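Local coordinates for sulfur oxidation protein soxB (Thermus thermophilus, PDB 2WDD) that probably hydrolyses a sulfur-sulfur bond to release sulfate in the sulfur oxidation pathway, using a two-manganese site, at residues Gly131-Asn136 / Asp158-His163; Trp151-Gly156 / Leu179-Phe184; Leu261-Met266 / Ser284-Asp289; Ser186-Asp191 / Val215-Pro220. All coordinates share one frame; numbering follows the deposited sequence. Where two conformers were deposited one is given.

Interaction 1: Gly131-Asn136 / Asp158-His163; sequences GDTWTN and DHMVSH. With MN (manganese (II) ion), chain H; MN (manganese (II) ion), chain G.
Asp132 and His163 meet where both reach the same manganese ion. Asp132 OD2 bridges the two manganese ions, at 2.2 Å from each. His163 ND1 binds the chain H ion, also at 2.2 Å. The other carboxylate oxygen, Asp132 OD1, lies 3.1 Å from His163 CB. It is not bonded to the ring but accepts the N-H of Trp164, and this second grip helps to fix how the carboxylate is turned. The carboxylate and imidazole planes are 38° apart. An aspartate shared between two metals is found in metallophosphatases, consistent with the family of this domain, and the loop after strand 124-129 supplies it here. Packing is tight at Gly131, where CA comes 3.2 Å from Val161 O and leaves no room for a side chain. Val161 O is buried with no hydrogen-bond partner. Further along the segment, Met160 lies against Trp134. Its CE makes a CH-pi contact over one face of the indole, 4.0 Å from the centroid of the five-membered ring. The chain bends at chi3 (-82°), which sets CE there. Met160 SD makes an oblique Met-aromatic contact with the same ring. Trp134 NE1 bonds to Gln152 on helix 146-155. Contact with Thr133 is looser: OG1 is 4.1 Å from Met160 CE and has its polar partner in Asp129. A bound sulfate ion lies about 3 Å, nearest atoms, from the His163 side chain.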
# COMPACT_ATOMS: atom_id res chain seq x y z
N GLY A 131 -2.85 -8.45 -3.91
CA GLY A 131 -1.60 -8.70 -3.20
C GLY A 131 -1.32 -7.72 -2.07
O GLY A 131 -2.07 -6.77 -1.85
N ASP A 132 -0.21 -7.94 -1.37
CA ASP A 132 0.11 -7.19 -0.14
C ASP A 132 -1.04 -7.45 0.81
O ASP A 132 -1.59 -6.54 1.43
CB ASP A 132 0.30 -5.70 -0.38
CG ASP A 132 1.70 -5.35 -0.82
OD1 ASP A 132 2.53 -6.28 -0.94
OD2 ASP A 132 1.99 -4.16 -1.04
N THR A 133 -1.42 -8.72 0.90
CA THR A 133 -2.54 -9.13 1.71
C THR A 133 -2.12 -9.79 3.02
O THR A 133 -2.70 -9.52 4.07
CB THR A 133 -3.41 -10.13 0.92
OG1 THR A 133 -3.70 -9.59 -0.37
CG2 THR A 133 -4.71 -10.45 1.67
N TRP A 134 -1.17 -10.71 2.92
CA TRP A 134 -0.82 -11.58 4.03
C TRP A 134 -0.04 -11.02 5.19
O TRP A 134 0.07 -11.68 6.24
CB TRP A 134 -0.01 -12.78 3.51
CG TRP A 134 -0.73 -13.67 2.54
CD1 TRP A 134 -2.07 -13.67 2.22
CD2 TRP A 134 -0.15 -14.76 1.83
NE1 TRP A 134 -2.34 -14.68 1.33
CE2 TRP A 134 -1.18 -15.37 1.07
CE3 TRP A 134 1.15 -15.26 1.71
CZ2 TRP A 134 -0.94 -16.44 0.21
CZ3 TRP A 134 1.39 -16.33 0.87
CH2 TRP A 134 0.34 -16.91 0.13
N THR A 135 0.57 -9.86 4.98
CA THR A 135 1.51 -9.31 5.93
C THR A 135 1.12 -8.00 6.57
O THR A 135 0.12 -7.37 6.20
CB THR A 135 2.87 -9.12 5.20
OG1 THR A 135 2.65 -8.36 4.00
CG2 THR A 135 3.45 -10.48 4.80
N ASN A 136 1.95 -7.58 7.53
CA ASN A 136 1.86 -6.25 8.15
C ASN A 136 0.68 -5.95 9.06
O ASN A 136 0.08 -4.88 8.98
CB ASN A 136 2.03 -5.18 7.08
CG ASN A 136 3.11 -5.54 6.07
OD1 ASN A 136 2.83 -5.68 4.88
ND2 ASN A 136 4.33 -5.73 6.56
N ASP A 158 -10.70 -15.79 -5.71
CA ASP A 158 -10.39 -16.59 -6.89
C ASP A 158 -8.93 -16.52 -7.32
O ASP A 158 -8.35 -17.52 -7.75
CB ASP A 158 -11.28 -16.18 -8.05
CG ASP A 158 -12.72 -16.51 -7.81
OD1 ASP A 158 -13.04 -17.71 -7.63
OD2 ASP A 158 -13.53 -15.58 -7.71
N HIS A 159 -8.35 -15.32 -7.25
CA HIS A 159 -6.95 -15.14 -7.64
C HIS A 159 -6.29 -14.10 -6.76
O HIS A 159 -6.96 -13.21 -6.23
CB HIS A 159 -6.84 -14.63 -9.07
CG HIS A 159 -7.33 -15.59 -10.11
ND1 HIS A 159 -6.76 -16.83 -10.30
CD2 HIS A 159 -8.31 -15.48 -11.04
CE1 HIS A 159 -7.38 -17.45 -11.29
NE2 HIS A 159 -8.31 -16.65 -11.76
N MET A 160 -4.97 -14.18 -6.67
CA MET A 160 -4.19 -13.15 -6.00
C MET A 160 -2.83 -13.09 -6.67
O MET A 160 -2.40 -14.03 -7.37
CB MET A 160 -4.03 -13.39 -4.50
CG MET A 160 -2.83 -14.25 -4.12
SD MET A 160 -2.66 -14.43 -2.28
CE MET A 160 -1.79 -12.88 -1.87
N VAL A 161 -2.17 -11.94 -6.52
CA VAL A 161 -0.80 -11.74 -6.94
C VAL A 161 -0.02 -11.34 -5.68
O VAL A 161 -0.56 -11.42 -4.57
CB VAL A 161 -0.64 -10.77 -8.12
CG1 VAL A 161 -1.34 -11.34 -9.36
CG2 VAL A 161 -1.18 -9.38 -7.78
N SER A 162 1.24 -10.93 -5.84
CA SER A 162 2.03 -10.71 -4.64
C SER A 162 3.09 -9.62 -4.64
O SER A 162 3.51 -9.13 -5.68
CB SER A 162 2.75 -12.02 -4.31
OG SER A 162 3.81 -12.24 -5.24
N HIS A 163 3.53 -9.30 -3.43
CA HIS A 163 4.64 -8.40 -3.18
C HIS A 163 5.18 -8.67 -1.77
O HIS A 163 6.11 -9.47 -1.61
CB HIS A 163 4.28 -6.93 -3.38
CG HIS A 163 5.35 -5.99 -2.88
ND1 HIS A 163 5.11 -4.65 -2.65
CD2 HIS A 163 6.64 -6.21 -2.53
CE1 HIS A 163 6.21 -4.08 -2.18
NE2 HIS A 163 7.15 -5.01 -2.09
MN MN H . 3.25 -3.42 -2.75
MN MN G . 0.95 -2.31 -0.46
O HOH W 1 2.40 -1.71 -1.83

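Interaction 2: Trp151-Gly156 / Leu179-Phe184; sequences WQNLVG and LFRGEF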
# COMPACT_ATOMS: atom_id res chain seq x y z
N TRP A 151 -8.68 -16.47 6.16
CA TRP A 151 -9.75 -15.51 5.89
C TRP A 151 -10.05 -15.45 4.38
O TRP A 151 -11.22 -15.46 3.97
CB TRP A 151 -9.42 -14.12 6.43
CG TRP A 151 -10.31 -13.11 5.81
CD1 TRP A 151 -11.65 -12.96 6.04
CD2 TRP A 151 -9.98 -12.24 4.73
NE1 TRP A 151 -12.16 -12.00 5.21
CE2 TRP A 151 -11.17 -11.55 4.38
CE3 TRP A 151 -8.81 -11.96 4.03
CZ2 TRP A 151 -11.20 -10.59 3.37
CZ3 TRP A 151 -8.84 -11.00 3.02
CH2 TRP A 151 -10.03 -10.34 2.70
N GLN A 152 -9.01 -15.42 3.55
CA GLN A 152 -9.24 -15.39 2.10
C GLN A 152 -10.11 -16.58 1.71
O GLN A 152 -11.00 -16.48 0.86
CB GLN A 152 -7.93 -15.46 1.33
CG GLN A 152 -7.11 -14.17 1.29
CD GLN A 152 -5.77 -14.40 0.62
OE1 GLN A 152 -5.02 -15.30 1.01
NE2 GLN A 152 -5.48 -13.63 -0.42
N ASN A 153 -9.87 -17.72 2.36
CA ASN A 153 -10.62 -18.93 2.08
C ASN A 153 -12.08 -18.83 2.52
O ASN A 153 -12.97 -19.39 1.87
CB ASN A 153 -9.95 -20.14 2.74
CG ASN A 153 -8.69 -20.56 2.02
OD1 ASN A 153 -8.40 -20.09 0.91
ND2 ASN A 153 -7.91 -21.45 2.64
N LEU A 154 -12.34 -18.12 3.62
CA LEU A 154 -13.71 -17.93 4.07
C LEU A 154 -14.48 -17.05 3.07
O LEU A 154 -15.62 -17.33 2.73
CB LEU A 154 -13.75 -17.29 5.46
CG LEU A 154 -13.32 -18.17 6.63
CD1 LEU A 154 -13.21 -17.34 7.91
CD2 LEU A 154 -14.32 -19.31 6.80
N VAL A 155 -13.84 -15.98 2.60
CA VAL A 155 -14.52 -15.12 1.63
C VAL A 155 -14.63 -15.81 0.26
O VAL A 155 -15.67 -15.74 -0.39
CB VAL A 155 -13.90 -13.71 1.54
CG1 VAL A 155 -12.39 -13.79 1.52
CG2 VAL A 155 -14.42 -12.98 0.30
N GLY A 156 -13.57 -16.51 -0.14
CA GLY A 156 -13.52 -17.20 -1.41
C GLY A 156 -12.84 -16.35 -2.48
O GLY A 156 -13.50 -15.84 -3.38
N LEU A 179 -2.35 -23.87 1.41
CA LEU A 179 -3.59 -23.61 2.14
C LEU A 179 -4.57 -22.75 1.33
O LEU A 179 -5.77 -22.97 1.38
CB LEU A 179 -3.29 -22.96 3.49
CG LEU A 179 -4.48 -22.55 4.37
CD1 LEU A 179 -5.25 -23.79 4.84
CD2 LEU A 179 -3.98 -21.74 5.57
N PHE A 180 -4.04 -21.76 0.62
CA PHE A 180 -4.83 -20.86 -0.22
C PHE A 180 -5.67 -21.63 -1.25
O PHE A 180 -5.12 -22.34 -2.09
CB PHE A 180 -3.87 -19.88 -0.91
CG PHE A 180 -4.54 -18.83 -1.76
CD1 PHE A 180 -5.50 -17.99 -1.22
CD2 PHE A 180 -4.18 -18.67 -3.09
CE1 PHE A 180 -6.09 -17.01 -2.00
CE2 PHE A 180 -4.77 -17.70 -3.88
CZ PHE A 180 -5.72 -16.87 -3.33
N ARG A 181 -6.99 -21.47 -1.20
CA ARG A 181 -7.87 -22.20 -2.12
C ARG A 181 -8.05 -21.53 -3.47
O ARG A 181 -8.52 -22.14 -4.43
CB ARG A 181 -9.21 -22.51 -1.46
CG ARG A 181 -9.10 -23.51 -0.31
CD ARG A 181 -10.38 -23.59 0.50
NE ARG A 181 -11.54 -23.86 -0.35
CZ ARG A 181 -11.91 -25.07 -0.75
NH1 ARG A 181 -11.21 -26.13 -0.37
NH2 ARG A 181 -12.98 -25.22 -1.52
N GLY A 182 -7.65 -20.27 -3.57
CA GLY A 182 -7.71 -19.56 -4.83
C GLY A 182 -6.54 -20.01 -5.67
O GLY A 182 -5.76 -20.89 -5.26
N GLU A 183 -6.40 -19.41 -6.85
CA GLU A 183 -5.30 -19.72 -7.75
C GLU A 183 -4.34 -18.54 -7.85
O GLU A 183 -4.69 -17.48 -8.36
CB GLU A 183 -5.79 -20.13 -9.15
CG GLU A 183 -4.62 -20.41 -10.07
CD GLU A 183 -5.03 -20.89 -11.44
OE1 GLU A 183 -4.15 -21.40 -12.15
OE2 GLU A 183 -6.20 -20.73 -11.81
N PHE A 184 -3.11 -18.75 -7.39
CA PHE A 184 -2.08 -17.72 -7.43
C PHE A 184 -1.56 -17.57 -8.86
O PHE A 184 -1.25 -18.57 -9.51
CB PHE A 184 -0.92 -18.11 -6.49
CG PHE A 184 0.14 -17.04 -6.35
CD1 PHE A 184 0.04 -16.08 -5.36
CD2 PHE A 184 1.21 -16.98 -7.23
CE1 PHE A 184 0.98 -15.08 -5.23
CE2 PHE A 184 2.16 -15.97 -7.11
CZ PHE A 184 2.04 -15.02 -6.11
O HOH W 2 -12.47 -20.90 -0.45
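Asn153 on helix 146-155 is hydrogen-bonded to the end of helix 170-179 and to the turn after it. Its OD1 accepts the backbone N-H of Arg181 at 2.9 Å, with the donor tilted 26° from the carbonyl plane. Its ND2 donates a hydrogen bond to Leu179 O at 2.9 Å. That oxygen lies close to the amide plane of Asn153, although the donor sits above the carbonyl plane of Leu179. One water adds a third link: it donates to Asn153 O at 2.8 Å and accepts from Arg181 NE at 3.1 Å, lying at the guanidinium edge. Van der Waals contact is lighter. The CB, CG and CD atoms of Arg181 pass across the Asn153 amide at about a right angle. Gln152 OE1 approaches the Phe180 ring obliquely, 3.5 Å from CD1. The Gln152 amide also holds Trp134 NE1 and Asp129 OD2, so it is fixed from both ends. Within the turn, Gly182 N lies over the centre of the Phe180 ring. Backbone atoms satisfy both polar ends of the Asn153 amide. This fixes its flip and holds helix 146-155 to the end of helix 170-179, just ahead of edge strand 183-184.

Interaction 3: Leu261-Met266 / Ser284-Asp289; sequences LSHNGM and SGHTHD. With MN (manganese (II) ion), chain H; MN (manganese (II) ion), chain G.
His263 and His286 bind the chain H manganese ion, through NE2 at 2.2 Å and ND1 at 2.3 Å respectively. Gly285 to His288 form the Gly-His-X-His motif of metallophosphatases, in a loop after strand 281-284. The two side chains cross at about a right angle, and their ring planes are 63° apart. His263 NE2 meets the His286 ring at its edge, in plane, 3.2 Å from ND1. The two nitrogens share the metal, not a proton. The backbone of His286 covers one face of the His263 ring, with its N offset toward the rim. The ND1 of His263 is bonded to Gly130 O. His288 turns away to the chain G manganese. Strands 257-262 and 281-284, which lead into these loops, run parallel, and Gly285 N bonds to Ser262 O. Thr287 OG1 makes a second link. It accepts from Met266 N at 3.0 Å, nearly straight at 165°, and donates to Asp289 OD2 at 2.7 Å, reaching it from above the carboxylate plane. Chi1 of Thr287 (42°) places OG1 between the backbone N and carbonyl carbon. Met266, just after the N-cap Gly265, bends its chain so that CE is 3.4 Å from Asp289 OD2. A water bridging both manganese ions donates to His286 O at 2.8 Å.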
# COMPACT_ATOMS: atom_id res chain seq x y z
N LEU A 261 -4.15 -8.42 -13.43
CA LEU A 261 -4.25 -8.22 -11.98
C LEU A 261 -2.81 -7.94 -11.58
O LEU A 261 -1.96 -8.83 -11.59
CB LEU A 261 -4.72 -9.52 -11.30
CG LEU A 261 -4.88 -9.54 -9.78
CD1 LEU A 261 -5.84 -8.46 -9.30
CD2 LEU A 261 -5.37 -10.91 -9.36
N SER A 262 -2.51 -6.66 -11.38
CA SER A 262 -1.13 -6.20 -11.22
C SER A 262 -0.70 -5.71 -9.86
O SER A 262 -1.45 -5.05 -9.13
CB SER A 262 -0.95 -5.01 -12.18
OG SER A 262 0.40 -4.59 -12.23
N HIS A 263 0.58 -5.96 -9.55
CA HIS A 263 1.20 -5.39 -8.37
C HIS A 263 2.48 -4.67 -8.83
O HIS A 263 3.46 -4.63 -8.10
CB HIS A 263 1.50 -6.38 -7.25
CG HIS A 263 1.55 -5.74 -5.90
ND1 HIS A 263 0.49 -5.76 -5.02
CD2 HIS A 263 2.50 -4.96 -5.33
CE1 HIS A 263 0.79 -5.04 -3.96
NE2 HIS A 263 2.00 -4.54 -4.12
N ASN A 264 2.44 -4.07 -10.02
CA ASN A 264 3.59 -3.32 -10.54
C ASN A 264 3.68 -1.92 -9.95
O ASN A 264 4.77 -1.34 -9.94
CB ASN A 264 3.47 -3.11 -12.06
CG ASN A 264 3.77 -4.35 -12.88
OD1 ASN A 264 4.69 -5.11 -12.59
ND2 ASN A 264 3.04 -4.50 -13.99
N GLY A 265 2.53 -1.34 -9.62
CA GLY A 265 2.39 0.06 -9.23
C GLY A 265 1.64 0.73 -10.39
O GLY A 265 1.91 0.41 -11.55
N MET A 266 0.71 1.63 -10.09
CA MET A 266 -0.09 2.22 -11.16
C MET A 266 0.62 2.96 -12.28
O MET A 266 0.17 2.91 -13.42
CB MET A 266 -1.26 3.02 -10.60
CG MET A 266 -2.37 3.22 -11.62
SD MET A 266 -3.86 3.93 -10.88
CE MET A 266 -3.33 5.58 -10.46
N SER A 284 -4.86 -2.23 -10.76
CA SER A 284 -3.57 -1.76 -10.25
C SER A 284 -3.43 -1.67 -8.74
O SER A 284 -4.02 -0.80 -8.10
CB SER A 284 -3.24 -0.37 -10.83
OG SER A 284 -3.08 -0.38 -12.23
N GLY A 285 -2.59 -2.54 -8.18
CA GLY A 285 -2.29 -2.52 -6.76
C GLY A 285 -0.97 -1.80 -6.53
O GLY A 285 -0.48 -1.09 -7.39
N HIS A 286 -0.40 -2.02 -5.34
CA HIS A 286 0.91 -1.48 -4.97
C HIS A 286 1.00 -0.01 -4.57
O HIS A 286 1.62 0.34 -3.56
CB HIS A 286 2.00 -1.81 -5.99
CG HIS A 286 3.36 -1.40 -5.52
ND1 HIS A 286 3.95 -1.96 -4.40
CD2 HIS A 286 4.20 -0.43 -5.93
CE1 HIS A 286 5.10 -1.37 -4.17
NE2 HIS A 286 5.29 -0.44 -5.08
N THR A 287 0.45 0.86 -5.40
CA THR A 287 0.53 2.28 -5.11
C THR A 287 -0.59 2.80 -4.19
O THR A 287 -0.55 3.96 -3.75
CB THR A 287 0.67 3.12 -6.40
OG1 THR A 287 -0.21 2.60 -7.41
CG2 THR A 287 2.11 3.06 -6.92
N HIS A 288 -1.51 1.91 -3.80
CA HIS A 288 -2.57 2.23 -2.85
C HIS A 288 -3.44 3.39 -3.34
O HIS A 288 -3.96 4.18 -2.54
CB HIS A 288 -1.97 2.58 -1.48
CG HIS A 288 -1.24 1.44 -0.81
ND1 HIS A 288 -0.97 1.42 0.54
CD2 HIS A 288 -0.73 0.29 -1.31
CE1 HIS A 288 -0.33 0.31 0.85
NE2 HIS A 288 -0.18 -0.40 -0.26
N ASP A 289 -3.63 3.47 -4.66
CA ASP A 289 -4.44 4.53 -5.27
C ASP A 289 -5.94 4.26 -5.23
O ASP A 289 -6.38 3.13 -5.00
CB ASP A 289 -3.99 4.72 -6.72
CG ASP A 289 -2.61 5.35 -6.83
OD1 ASP A 289 -2.43 6.43 -6.23
OD2 ASP A 289 -1.73 4.80 -7.51
MN MN H . 3.25 -3.42 -2.75
MN MN G . 0.95 -2.31 -0.46
O HOH W 3 -0.07 -2.29 -9.91
O HOH W 1 2.40 -1.71 -1.83

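Interaction 4: Ser186-Asp191 / Val215-Pro220; sequences SYNIVD and VGASYP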
# COMPACT_ATOMS: atom_id res chain seq x y z
N SER A 186 1.12 -15.34 -11.62
CA SER A 186 2.26 -14.45 -11.82
C SER A 186 3.04 -14.87 -13.05
O SER A 186 3.57 -15.98 -13.10
CB SER A 186 3.18 -14.41 -10.59
OG SER A 186 2.68 -13.53 -9.59
N TYR A 187 3.09 -14.00 -14.05
CA TYR A 187 3.84 -14.31 -15.27
C TYR A 187 5.33 -14.10 -15.02
O TYR A 187 6.18 -14.68 -15.73
CB TYR A 187 3.39 -13.39 -16.43
CG TYR A 187 4.11 -12.05 -16.44
CD1 TYR A 187 5.30 -11.89 -17.16
CD2 TYR A 187 3.68 -11.00 -15.65
CE1 TYR A 187 5.99 -10.68 -17.14
CE2 TYR A 187 4.38 -9.80 -15.60
CZ TYR A 187 5.53 -9.64 -16.35
OH TYR A 187 6.22 -8.46 -16.29
N ASN A 188 5.67 -13.28 -14.03
CA ASN A 188 7.04 -12.84 -13.82
C ASN A 188 7.94 -13.50 -12.79
O ASN A 188 9.14 -13.21 -12.77
CB ASN A 188 7.11 -11.31 -13.68
CG ASN A 188 6.32 -10.80 -12.48
OD1 ASN A 188 5.21 -11.25 -12.18
ND2 ASN A 188 6.92 -9.84 -11.77
N ILE A 189 7.39 -14.35 -11.93
CA ILE A 189 8.20 -15.01 -10.92
C ILE A 189 8.78 -16.26 -11.58
O ILE A 189 8.04 -17.19 -11.90
CB ILE A 189 7.39 -15.34 -9.66
CG1 ILE A 189 6.84 -14.04 -9.05
CG2 ILE A 189 8.25 -16.07 -8.62
CD1 ILE A 189 5.85 -14.25 -7.93
N VAL A 190 10.09 -16.26 -11.80
CA VAL A 190 10.75 -17.36 -12.48
C VAL A 190 11.98 -17.80 -11.70
O VAL A 190 12.48 -17.06 -10.85
CB VAL A 190 11.14 -16.96 -13.93
CG1 VAL A 190 9.92 -16.44 -14.70
CG2 VAL A 190 12.28 -15.92 -13.93
N ASP A 191 12.48 -18.98 -12.01
CA ASP A 191 13.69 -19.45 -11.36
C ASP A 191 14.85 -18.62 -11.90
O ASP A 191 14.90 -18.32 -13.10
CB ASP A 191 13.93 -20.91 -11.70
CG ASP A 191 15.24 -21.40 -11.16
OD1 ASP A 191 15.33 -21.55 -9.93
OD2 ASP A 191 16.20 -21.49 -11.95
N VAL A 215 -4.64 -12.22 -16.08
CA VAL A 215 -3.19 -12.42 -16.11
C VAL A 215 -2.66 -11.79 -14.82
O VAL A 215 -3.15 -10.73 -14.42
CB VAL A 215 -2.55 -11.72 -17.33
CG1 VAL A 215 -1.03 -11.91 -17.36
CG2 VAL A 215 -3.21 -12.19 -18.63
N GLY A 216 -1.70 -12.42 -14.16
CA GLY A 216 -1.15 -11.86 -12.94
C GLY A 216 0.27 -11.33 -13.08
O GLY A 216 1.10 -11.88 -13.80
N ALA A 217 0.55 -10.25 -12.35
CA ALA A 217 1.90 -9.69 -12.30
C ALA A 217 2.23 -9.32 -10.87
O ALA A 217 1.49 -8.59 -10.22
CB ALA A 217 2.03 -8.47 -13.20
N SER A 218 3.31 -9.91 -10.35
CA SER A 218 3.78 -9.57 -9.01
C SER A 218 4.79 -8.42 -9.07
O SER A 218 5.33 -8.10 -10.13
CB SER A 218 4.41 -10.80 -8.34
OG SER A 218 3.40 -11.68 -7.89
N TYR A 219 5.05 -7.79 -7.93
CA TYR A 219 5.95 -6.64 -7.89
C TYR A 219 7.32 -7.00 -8.45
O TYR A 219 7.94 -7.95 -7.98
CB TYR A 219 6.09 -6.16 -6.45
CG TYR A 219 6.83 -4.85 -6.29
CD1 TYR A 219 6.43 -3.72 -6.98
CD2 TYR A 219 7.88 -4.74 -5.39
CE1 TYR A 219 7.10 -2.51 -6.83
CE2 TYR A 219 8.54 -3.53 -5.22
CZ TYR A 219 8.14 -2.43 -5.92
OH TYR A 219 8.80 -1.22 -5.73
N PRO A 220 7.82 -6.23 -9.42
CA PRO A 220 9.11 -6.59 -10.05
C PRO A 220 10.36 -6.25 -9.24
O PRO A 220 11.46 -6.71 -9.58
CB PRO A 220 9.12 -5.78 -11.35
CG PRO A 220 8.13 -4.67 -11.13
CD PRO A 220 7.09 -5.22 -10.21
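Asn188 and Ser218 are joined by a pair of hydrogen bonds. Asn188 CG stands between the backbone N and carbonyl carbon (chi1 62°), a crowded position, and chi2 (-42°) turns the amide to the residue after strand 210-217. OD1 accepts Ser218 N at 3.0 Å, in the carbonyl plane and on a lone pair. ND2 donates to Ser218 O at 2.9 Å from above that carbonyl's plane. The amide thus grips the N and O of a single residue. ND2 also hydrogen-bonds Phe236 O. Tyr187 CG takes the same kind of position as Asn188 CG (chi1 85°). Its ring stands with an edge toward the strand: Gly216 O and Ala217 CB lie in its plane, CB 3.6 Å from CE2. Asn188 CB covers one face, over the centre. Gly216 O also accepts Tyr187 N at 2.9 Å. Ser186 OG and Ser218 OG are 2.6 Å apart, and Ser218 OG also hydrogen-bonds Ser162 OG. The CD1 methyl of Ile189 is 3.6 Å from Ser218 OG. Residues 186-189 lead into strand 190-191, which pairs with strand 234-235. Tyr187 rests on helix 240-252, while strand 210-217 runs on beside strand 257-262. Beyond it, Tyr219 stacks on the ring of His286.

How the interactions relate
Interactions 1 and 3 supply most of the protein ligands of the metal centre: both are buried and reach the same two manganese ions and their bridging water. Interaction 4 is also buried, but it is held by backbone and Asn188 amide hydrogen bonds and the Ser186-Ser218 hydroxyl contact. It reaches the centre through Tyr219. It touches interaction 1 through Ser162, and interaction 3 through backbone bonds between neighbouring strands 210-217 and 257-262. Interaction 2 is partly buried and nearer the outside, about 20 Å between centres from interaction 3. It has no metal. It meets interaction 1 through Gln152 with Trp134 and Asp158 with Glu183, and touches interaction 4 at Phe184.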